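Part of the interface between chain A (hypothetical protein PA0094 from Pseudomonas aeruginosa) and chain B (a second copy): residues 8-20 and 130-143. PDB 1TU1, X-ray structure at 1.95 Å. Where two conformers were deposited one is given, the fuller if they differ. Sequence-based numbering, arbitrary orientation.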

ATOM      1  N   LEU A   8      -8.381   4.962   4.153  1.00 22.45           N
ATOM      2  CA  LEU A   8      -8.195   3.791   3.306  1.00 21.82           C
ATOM      3  C   LEU A   8      -9.567   3.162   2.993  1.00 22.06           C
ATOM      4  O   LEU A   8     -10.605   3.652   3.430  1.00 22.03           O
ATOM      5  CB  LEU A   8      -7.224   2.789   3.928  1.00 21.22           C
ATOM      6  CG  LEU A   8      -7.433   2.290   5.357  1.00 20.50           C
ATOM      7  CD1 LEU A   8      -6.851   0.903   5.519  1.00 20.71           C
ATOM      8  CD2 LEU A   8      -6.816   3.228   6.375  1.00 22.13           C
ATOM      9  N   HIS A   9      -9.568   2.148   2.152  1.00 22.67           N
ATOM     10  CA  HIS A   9     -10.814   1.606   1.611  1.00 23.35           C
ATOM     11  C   HIS A   9     -11.649   0.952   2.713  1.00 23.34           C
ATOM     12  O   HIS A   9     -12.877   1.062   2.700  1.00 24.02           O
ATOM     13  CB  HIS A   9     -10.511   0.617   0.484  1.00 23.36           C
ATOM     14  CG  HIS A   9     -11.735   0.074  -0.197  1.00 25.73           C
ATOM     15  ND1 HIS A   9     -12.678   0.885  -0.789  1.00 28.48           N
ATOM     16  CD2 HIS A   9     -12.148  -1.202  -0.404  1.00 28.88           C
ATOM     17  CE1 HIS A   9     -13.638   0.131  -1.311  1.00 32.14           C
ATOM     18  NE2 HIS A   9     -13.342  -1.139  -1.085  1.00 30.52           N
ATOM     19  N   GLU A  10     -10.964   0.396   3.704  1.00 22.62           N
ATOM     20  CA  GLU A  10     -11.560  -0.430   4.749  1.00 23.00           C
ATOM     21  C   GLU A  10     -11.731   0.264   6.077  1.00 23.46           C
ATOM     22  O   GLU A  10     -12.375  -0.290   6.976  1.00 23.32           O
ATOM     23  CB  GLU A  10     -10.685  -1.663   4.967  1.00 22.64           C
ATOM     24  CG  GLU A  10     -10.519  -2.490   3.704  1.00 22.71           C
ATOM     25  CD  GLU A  10      -9.314  -2.078   2.874  1.00 24.55           C
ATOM     26  OE1 GLU A  10      -8.738  -0.977   3.132  1.00 20.75           O
ATOM     27  OE2 GLU A  10      -8.962  -2.842   1.958  1.00 24.28           O
ATOM     28  N   ALA A  11     -11.174   1.471   6.211  1.00 23.42           N
ATOM     29  CA  ALA A  11     -11.148   2.151   7.497  1.00 23.07           C
ATOM     30  C   ALA A  11     -10.596   3.584   7.401  1.00 23.26           C
ATOM     31  O   ALA A  11     -10.083   3.992   6.366  1.00 22.54           O
ATOM     32  CB  ALA A  11     -10.270   1.363   8.455  1.00 23.65           C
ATOM     33  N   ASP A  12     -10.704   4.318   8.505  1.00 23.72           N
ATOM     34  CA  ASP A  12     -10.014   5.590   8.703  1.00 23.73           C
ATOM     35  C   ASP A  12      -9.276   5.509  10.001  1.00 23.05           C
ATOM     36  O   ASP A  12      -9.719   4.834  10.919  1.00 22.73           O
ATOM     37  CB  ASP A  12     -11.014   6.731   8.775  1.00 24.40           C
ATOM     38  CG  ASP A  12     -11.878   6.777   7.578  1.00 28.62           C
ATOM     39  OD1 ASP A  12     -11.426   7.332   6.563  1.00 29.34           O
ATOM     40  OD2 ASP A  12     -12.982   6.183   7.521  1.00 33.84           O
ATOM     41  N   LEU A  13      -8.153   6.200  10.093  1.00 22.15           N
ATOM     42  CA  LEU A  13      -7.450   6.333  11.364  1.00 22.35           C
ATOM     43  C   LEU A  13      -6.612   7.595  11.371  1.00 22.78           C
ATOM     44  O   LEU A  13      -6.305   8.134  10.314  1.00 22.20           O
ATOM     45  CB  LEU A  13      -6.577   5.124  11.662  1.00 22.30           C
ATOM     46  CG  LEU A  13      -5.232   4.944  10.928  1.00 23.34           C
ATOM     47  CD1 LEU A  13      -4.459   3.827  11.573  1.00 23.94           C
ATOM     48  CD2 LEU A  13      -5.473   4.669   9.454  1.00 24.56           C
ATOM     49  N   GLU A  14      -6.242   8.067  12.561  1.00 22.53           N
ATOM     50  CA  GLU A  14      -5.352   9.219  12.657  1.00 23.70           C
ATOM     51  C   GLU A  14      -3.928   8.750  12.613  1.00 23.76           C
ATOM     52  O   GLU A  14      -3.543   7.884  13.394  1.00 23.81           O
ATOM     53  CB  GLU A  14      -5.600  10.004  13.950  1.00 23.33           C
ATOM     54  CG  GLU A  14      -6.986  10.612  13.963  1.00 26.14           C
ATOM     55  CD  GLU A  14      -7.257  11.473  15.183  1.00 30.31           C
ATOM     56  OE1 GLU A  14      -6.419  11.525  16.122  1.00 33.16           O
ATOM     57  OE2 GLU A  14      -8.340  12.051  15.200  1.00 34.07           O
ATOM     58  N   ILE A  15      -3.147   9.321  11.698  1.00 23.71           N
ATOM     59  CA  ILE A  15      -1.739   9.011  11.547  1.00 24.72           C
ATOM     60  C   ILE A  15      -0.843  10.203  11.999  1.00 26.13           C
ATOM     61  O   ILE A  15      -1.021  11.302  11.501  1.00 25.78           O
ATOM     62  CB  ILE A  15      -1.466   8.664  10.075  1.00 24.65           C
ATOM     63  CG1 ILE A  15      -2.158   7.314   9.695  1.00 22.84           C
ATOM     64  CG2 ILE A  15       0.050   8.623   9.785  1.00 26.54           C
ATOM     65  CD1 ILE A  15      -1.554   6.089  10.384  1.00 22.64           C
ATOM     66  N   PRO A  16       0.117   9.981  12.899  1.00 28.29           N
ATOM     67  CA  PRO A  16       1.055  11.045  13.289  1.00 30.33           C
ATOM     68  C   PRO A  16       1.762  11.653  12.080  1.00 31.73           C
ATOM     69  O   PRO A  16       2.214  10.929  11.212  1.00 32.56           O
ATOM     70  CB  PRO A  16       2.029  10.333  14.223  1.00 29.65           C
ATOM     71  CG  PRO A  16       1.276   9.218  14.766  1.00 29.90           C
ATOM     72  CD  PRO A  16       0.376   8.744  13.644  1.00 28.59           C
ATOM     73  N   ASP A  17       1.820  12.984  12.011  1.00 33.75           N
ATOM     74  CA  ASP A  17       2.449  13.697  10.882  1.00 34.45           C
ATOM     75  C   ASP A  17       3.926  13.350  10.716  1.00 33.03           C
ATOM     76  O   ASP A  17       4.460  13.432   9.630  1.00 32.67           O
ATOM     77  CB  ASP A  17       2.309  15.224  11.043  1.00 36.37           C
ATOM     78  CG  ASP A  17       0.878  15.660  11.287  1.00 39.73           C
ATOM     79  OD1 ASP A  17      -0.033  15.083  10.645  1.00 46.59           O
ATOM     80  OD2 ASP A  17       0.567  16.564  12.098  1.00 46.83           O
ATOM     81  N   ALA A  18       4.577  12.947  11.792  1.00 31.96           N
ATOM     82  CA  ALA A  18       5.975  12.559  11.725  1.00 30.83           C
ATOM     83  C   ALA A  18       6.191  11.240  10.980  1.00 29.54           C
ATOM     84  O   ALA A  18       7.303  10.967  10.551  1.00 28.80           O
ATOM     85  CB  ALA A  18       6.544  12.463  13.111  1.00 31.57           C
ATOM     86  N   TRP A  19       5.151  10.407  10.854  1.00 27.20           N
ATOM     87  CA  TRP A  19       5.274   9.139  10.111  1.00 26.51           C
ATOM     88  C   TRP A  19       5.418   9.379   8.608  1.00 25.29           C
ATOM     89  O   TRP A  19       4.731  10.225   8.045  1.00 25.94           O
ATOM     90  CB  TRP A  19       4.053   8.238  10.346  1.00 25.68           C
ATOM     91  CG  TRP A  19       3.928   7.705  11.752  1.00 26.34           C
ATOM     92  CD1 TRP A  19       4.635   8.085  12.855  1.00 25.76           C
ATOM     93  CD2 TRP A  19       3.029   6.671  12.193  1.00 26.12           C
ATOM     94  NE1 TRP A  19       4.235   7.354  13.949  1.00 28.33           N
ATOM     95  CE2 TRP A  19       3.239   6.490  13.581  1.00 26.18           C
ATOM     96  CE3 TRP A  19       2.061   5.894  11.561  1.00 24.45           C
ATOM     97  CZ2 TRP A  19       2.534   5.553  14.340  1.00 23.51           C
ATOM     98  CZ3 TRP A  19       1.334   4.954  12.342  1.00 22.97           C
ATOM     99  CH2 TRP A  19       1.590   4.803  13.708  1.00 23.18           C
ATOM    100  N   GLN A  20       6.263   8.588   7.960  1.00 24.54           N
ATOM    101  CA  GLN A  20       6.507   8.725   6.537  1.00 25.11           C
ATOM    102  C   GLN A  20       5.699   7.670   5.776  1.00 24.02           C
ATOM    103  O   GLN A  20       5.852   6.489   6.000  1.00 22.38           O
ATOM    104  CB  GLN A  20       7.999   8.556   6.253  0.52 25.64           C
ATOM    105  CG  GLN A  20       8.374   8.515   4.794  0.52 27.14           C
ATOM    106  CD  GLN A  20       9.828   8.163   4.582  0.52 30.64           C
ATOM    107  OE1 GLN A  20      10.694   8.640   5.317  0.52 36.21           O
ATOM    108  NE2 GLN A  20      10.105   7.332   3.586  0.52 29.91           N
TER
ATOM    109  N   PRO B 130       3.351   4.705  22.512  1.00 28.60           N
ATOM    110  CA  PRO B 130       2.414   5.835  22.553  1.00 28.84           C
ATOM    111  C   PRO B 130       1.871   6.237  21.167  1.00 28.15           C
ATOM    112  O   PRO B 130       0.671   6.425  21.019  1.00 28.05           O
ATOM    113  CB  PRO B 130       3.245   6.955  23.199  1.00 28.98           C
ATOM    114  CG  PRO B 130       4.224   6.236  24.021  1.00 29.62           C
ATOM    115  CD  PRO B 130       4.631   5.051  23.152  1.00 29.03           C
ATOM    116  N   ALA B 131       2.736   6.310  20.165  1.00 28.19           N
ATOM    117  CA  ALA B 131       2.310   6.698  18.819  1.00 27.94           C
ATOM    118  C   ALA B 131       1.461   5.580  18.189  1.00 27.20           C
ATOM    119  O   ALA B 131       0.430   5.836  17.564  1.00 27.52           O
ATOM    120  CB  ALA B 131       3.521   7.029  17.958  1.00 27.95           C
ATOM    121  N   TRP B 132       1.877   4.343  18.393  1.00 26.87           N
ATOM    122  CA  TRP B 132       1.109   3.185  17.933  1.00 26.36           C
ATOM    123  C   TRP B 132      -0.311   3.196  18.518  1.00 27.30           C
ATOM    124  O   TRP B 132      -1.301   3.023  17.808  1.00 25.75           O
ATOM    125  CB  TRP B 132       1.816   1.906  18.329  1.00 25.57           C
ATOM    126  CG  TRP B 132       0.992   0.708  18.089  1.00 23.82           C
ATOM    127  CD1 TRP B 132       0.910  -0.013  16.927  1.00 23.34           C
ATOM    128  CD2 TRP B 132       0.107   0.082  19.012  1.00 24.12           C
ATOM    129  NE1 TRP B 132       0.034  -1.054  17.085  1.00 22.56           N
ATOM    130  CE2 TRP B 132      -0.479  -1.019  18.353  1.00 23.57           C
ATOM    131  CE3 TRP B 132      -0.248   0.330  20.350  1.00 25.85           C
ATOM    132  CZ2 TRP B 132      -1.400  -1.858  18.971  1.00 25.56           C
ATOM    133  CZ3 TRP B 132      -1.170  -0.510  20.964  1.00 25.75           C
ATOM    134  CH2 TRP B 132      -1.739  -1.585  20.272  1.00 25.84           C
ATOM    135  N   LYS B 133      -0.380   3.428  19.823  1.00 29.34           N
ATOM    136  CA  LYS B 133      -1.636   3.380  20.556  1.00 31.50           C
ATOM    137  C   LYS B 133      -2.575   4.485  20.066  1.00 31.87           C
ATOM    138  O   LYS B 133      -3.751   4.226  19.851  1.00 32.78           O
ATOM    139  CB  LYS B 133      -1.374   3.428  22.073  1.00 31.85           C
ATOM    140  CG  LYS B 133      -2.379   2.668  22.942  1.00 36.29           C
ATOM    141  CD  LYS B 133      -2.159   2.940  24.455  1.00 39.71           C
ATOM    142  CE  LYS B 133      -0.819   2.372  24.956  1.00 43.32           C
ATOM    143  NZ  LYS B 133      -0.401   2.861  26.323  1.00 45.38           N
ATOM    144  N   GLN B 134      -2.067   5.687  19.830  1.00 33.20           N
ATOM    145  CA  GLN B 134      -2.920   6.782  19.332  1.00 34.71           C
ATOM    146  C   GLN B 134      -3.499   6.522  17.948  1.00 33.19           C
ATOM    147  O   GLN B 134      -4.679   6.809  17.719  1.00 34.70           O
ATOM    148  CB  GLN B 134      -2.226   8.161  19.368  1.00 35.99           C
ATOM    149  CG  GLN B 134      -1.028   8.356  18.451  1.00 40.15           C
ATOM    150  CD  GLN B 134      -0.164   9.594  18.846  1.00 46.45           C
ATOM    151  OE1 GLN B 134      -0.330  10.148  19.940  1.00 50.24           O
ATOM    152  NE2 GLN B 134       0.756  10.004  17.961  1.00 47.47           N
ATOM    153  N   ALA B 135      -2.710   5.951  17.046  1.00 30.15           N
ATOM    154  CA  ALA B 135      -3.232   5.507  15.770  1.00 28.70           C
ATOM    155  C   ALA B 135      -4.269   4.385  15.917  1.00 26.67           C
ATOM    156  O   ALA B 135      -5.312   4.434  15.294  1.00 25.64           O
ATOM    157  CB  ALA B 135      -2.101   5.044  14.855  1.00 28.61           C
ATOM    158  N   MET B 136      -3.964   3.365  16.709  1.00 25.39           N
ATOM    159  CA  MET B 136      -4.859   2.200  16.798  1.00 25.06           C
ATOM    160  C   MET B 136      -6.187   2.544  17.488  1.00 25.27           C
ATOM    161  O   MET B 136      -7.241   2.015  17.120  1.00 26.36           O
ATOM    162  CB  MET B 136      -4.170   1.042  17.520  1.00 25.17           C
ATOM    163  CG  MET B 136      -3.280   0.171  16.615  1.00 24.64           C
ATOM    164  SD  MET B 136      -4.061  -0.388  15.064  1.00 22.68           S
ATOM    165  CE  MET B 136      -5.375  -1.428  15.679  1.00 25.47           C
ATOM    166  N   GLN B 137      -6.140   3.469  18.440  1.00 25.42           N
ATOM    167  CA  GLN B 137      -7.337   3.906  19.174  1.00 26.02           C
ATOM    168  C   GLN B 137      -8.281   4.743  18.325  1.00 25.03           C
ATOM    169  O   GLN B 137      -9.431   4.954  18.701  1.00 24.63           O
ATOM    170  CB  GLN B 137      -6.923   4.719  20.402  1.00 26.56           C
ATOM    171  CG  GLN B 137      -6.328   3.837  21.429  1.00 30.90           C
ATOM    172  CD  GLN B 137      -5.982   4.542  22.704  1.00 34.51           C
ATOM    173  OE1 GLN B 137      -5.663   5.741  22.703  1.00 38.32           O
ATOM    174  NE2 GLN B 137      -5.984   3.791  23.792  1.00 38.73           N
ATOM    175  N   THR B 138      -7.807   5.209  17.176  1.00 23.33           N
ATOM    176  CA  THR B 138      -8.627   6.020  16.301  1.00 23.05           C
ATOM    177  C   THR B 138      -9.023   5.278  15.034  1.00 22.65           C
ATOM    178  O   THR B 138      -9.645   5.848  14.149  1.00 23.62           O
ATOM    179  CB  THR B 138      -7.859   7.311  15.928  1.00 23.34           C
ATOM    180  OG1 THR B 138      -6.606   6.968  15.325  1.00 22.48           O
ATOM    181  CG2 THR B 138      -7.461   8.111  17.189  1.00 23.38           C
ATOM    182  N   LEU B 139      -8.632   4.021  14.912  1.00 22.82           N
ATOM    183  CA  LEU B 139      -8.957   3.237  13.731  1.00 22.85           C
ATOM    184  C   LEU B 139     -10.423   2.858  13.786  1.00 23.92           C
ATOM    185  O   LEU B 139     -10.846   2.113  14.682  1.00 25.57           O
ATOM    186  CB  LEU B 139      -8.096   1.974  13.667  1.00 22.29           C
ATOM    187  CG  LEU B 139      -8.139   1.156  12.373  1.00 21.73           C
ATOM    188  CD1 LEU B 139      -6.932   0.258  12.325  1.00 21.55           C
ATOM    189  CD2 LEU B 139      -9.408   0.325  12.240  1.00 24.68           C
ATOM    190  N   VAL B 140     -11.183   3.347  12.821  1.00 24.79           N
ATOM    191  CA  VAL B 140     -12.595   3.015  12.670  1.00 25.88           C
ATOM    192  C   VAL B 140     -12.844   2.238  11.373  1.00 26.19           C
ATOM    193  O   VAL B 140     -12.757   2.791  10.281  1.00 25.99           O
ATOM    194  CB  VAL B 140     -13.454   4.309  12.660  1.00 26.39           C
ATOM    195  CG1 VAL B 140     -14.956   3.966  12.504  1.00 27.48           C
ATOM    196  CG2 VAL B 140     -13.208   5.122  13.947  1.00 25.71           C
ATOM    197  N   PRO B 141     -13.158   0.952  11.478  1.00 27.46           N
ATOM    198  CA  PRO B 141     -13.450   0.163  10.286  1.00 29.03           C
ATOM    199  C   PRO B 141     -14.633   0.749   9.545  1.00 31.44           C
ATOM    200  O   PRO B 141     -15.554   1.289  10.165  1.00 32.04           O
ATOM    201  CB  PRO B 141     -13.753  -1.234  10.845  1.00 28.74           C
ATOM    202  CG  PRO B 141     -13.094  -1.256  12.190  1.00 28.00           C
ATOM    203  CD  PRO B 141     -13.214   0.141  12.707  1.00 27.57           C
ATOM    204  N   ARG B 142     -14.582   0.696   8.229  1.00 33.79           N
ATOM    205  CA  ARG B 142     -15.679   1.140   7.403  1.00 37.00           C
ATOM    206  C   ARG B 142     -16.644  -0.040   7.292  1.00 38.87           C
ATOM    207  O   ARG B 142     -16.212  -1.190   7.204  1.00 38.99           O
ATOM    208  CB  ARG B 142     -15.165   1.549   6.029  1.00 37.55           C
ATOM    209  CG  ARG B 142     -16.225   2.022   5.056  1.00 42.20           C
ATOM    210  CD  ARG B 142     -15.669   2.725   3.829  1.00 46.68           C
ATOM    211  NE  ARG B 142     -15.439   4.133   4.148  1.00 52.09           N
ATOM    212  CZ  ARG B 142     -16.270   5.131   3.843  1.00 55.68           C
ATOM    213  NH1 ARG B 142     -17.414   4.912   3.190  1.00 57.56           N
ATOM    214  NH2 ARG B 142     -15.962   6.368   4.208  1.00 57.42           N
ATOM    215  N   PRO B 143     -17.940   0.226   7.375  1.00 41.72           N
ATOM    216  CA  PRO B 143     -18.965  -0.759   6.968  1.00 43.48           C
ATOM    217  C   PRO B 143     -18.743  -1.378   5.571  1.00 45.40           C
ATOM    218  O   PRO B 143     -18.323  -0.682   4.639  1.00 45.85           O
ATOM    219  CB  PRO B 143     -20.248   0.064   6.990  1.00 43.33           C
ATOM    220  CG  PRO B 143     -20.002   1.057   8.082  1.00 43.11           C
ATOM    221  CD  PRO B 143     -18.541   1.449   7.935  1.00 41.50           C
TER
HETATM  222  O   HOH W   1     -14.378   4.689   9.102  1.00 35.12           O

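Edge-to-edge strand pairing is an economical way to join two copies of a protein, because the backbone supplies the bonds and the side chains are left to pack. Here strand 11-16 of chain A meets residues 140-141 of chain B in antiparallel register. Asp12(A) and Val140(B) form the hydrogen-bonded pair: Asp12(A) N donates to Val140(B) O at 3.1 Å, and Val140(B) N to Asp12(A) O at 2.8 Å. The ladder extends one step further, where Arg142(B) N points almost straight at Glu10(A) O, 2.7 Å away. At the other end a side chain takes over from the backbone, and Glu14(A) N donates to Thr138(B) OG1 at 3.0 Å. CA-to-CB of Thr138(B) points toward the strand, and chi1 in the p well places OG1 within reach of Glu14(A) N while keeping it close to the carbonyls of Gln134(B) and Ala135(B).

A water reinforces the central pair, donating to Asp12(A) OD2 (2.6 Å) and Val140(B) O (2.8 Å). Charge adds less: Asp12(A) OD2 and Arg142(B) NH2 lie 4.5 Å apart, beyond a salt bridge, although Arg142(B) loses more surface to the partner stretch than any other residue.

Beyond the ladder, the strand runs nearly antiparallel to helix 130-136, with axes 7.3 Å apart at their closest. Small residues line this approach. Ala135(B) CA comes within 3.4 Å of Glu14(A) O in a CA-H...O contact, the carbonyl otherwise being buried without a polar partner. The Ala135(B) methyl also receives Trp19(A), whose CH2 lies 3.9 Å from CB, while CZ2 of the same indole sits 4.0 Å from Ala131(B) CB. Leucines continue the apolar layer, with Leu13(A) CB 4.0 Å from Leu139(B) CB, and Ala11(A) CB packs against Leu139(B) CD2 at 4.0 Å. Together the stretches bury 688 Å².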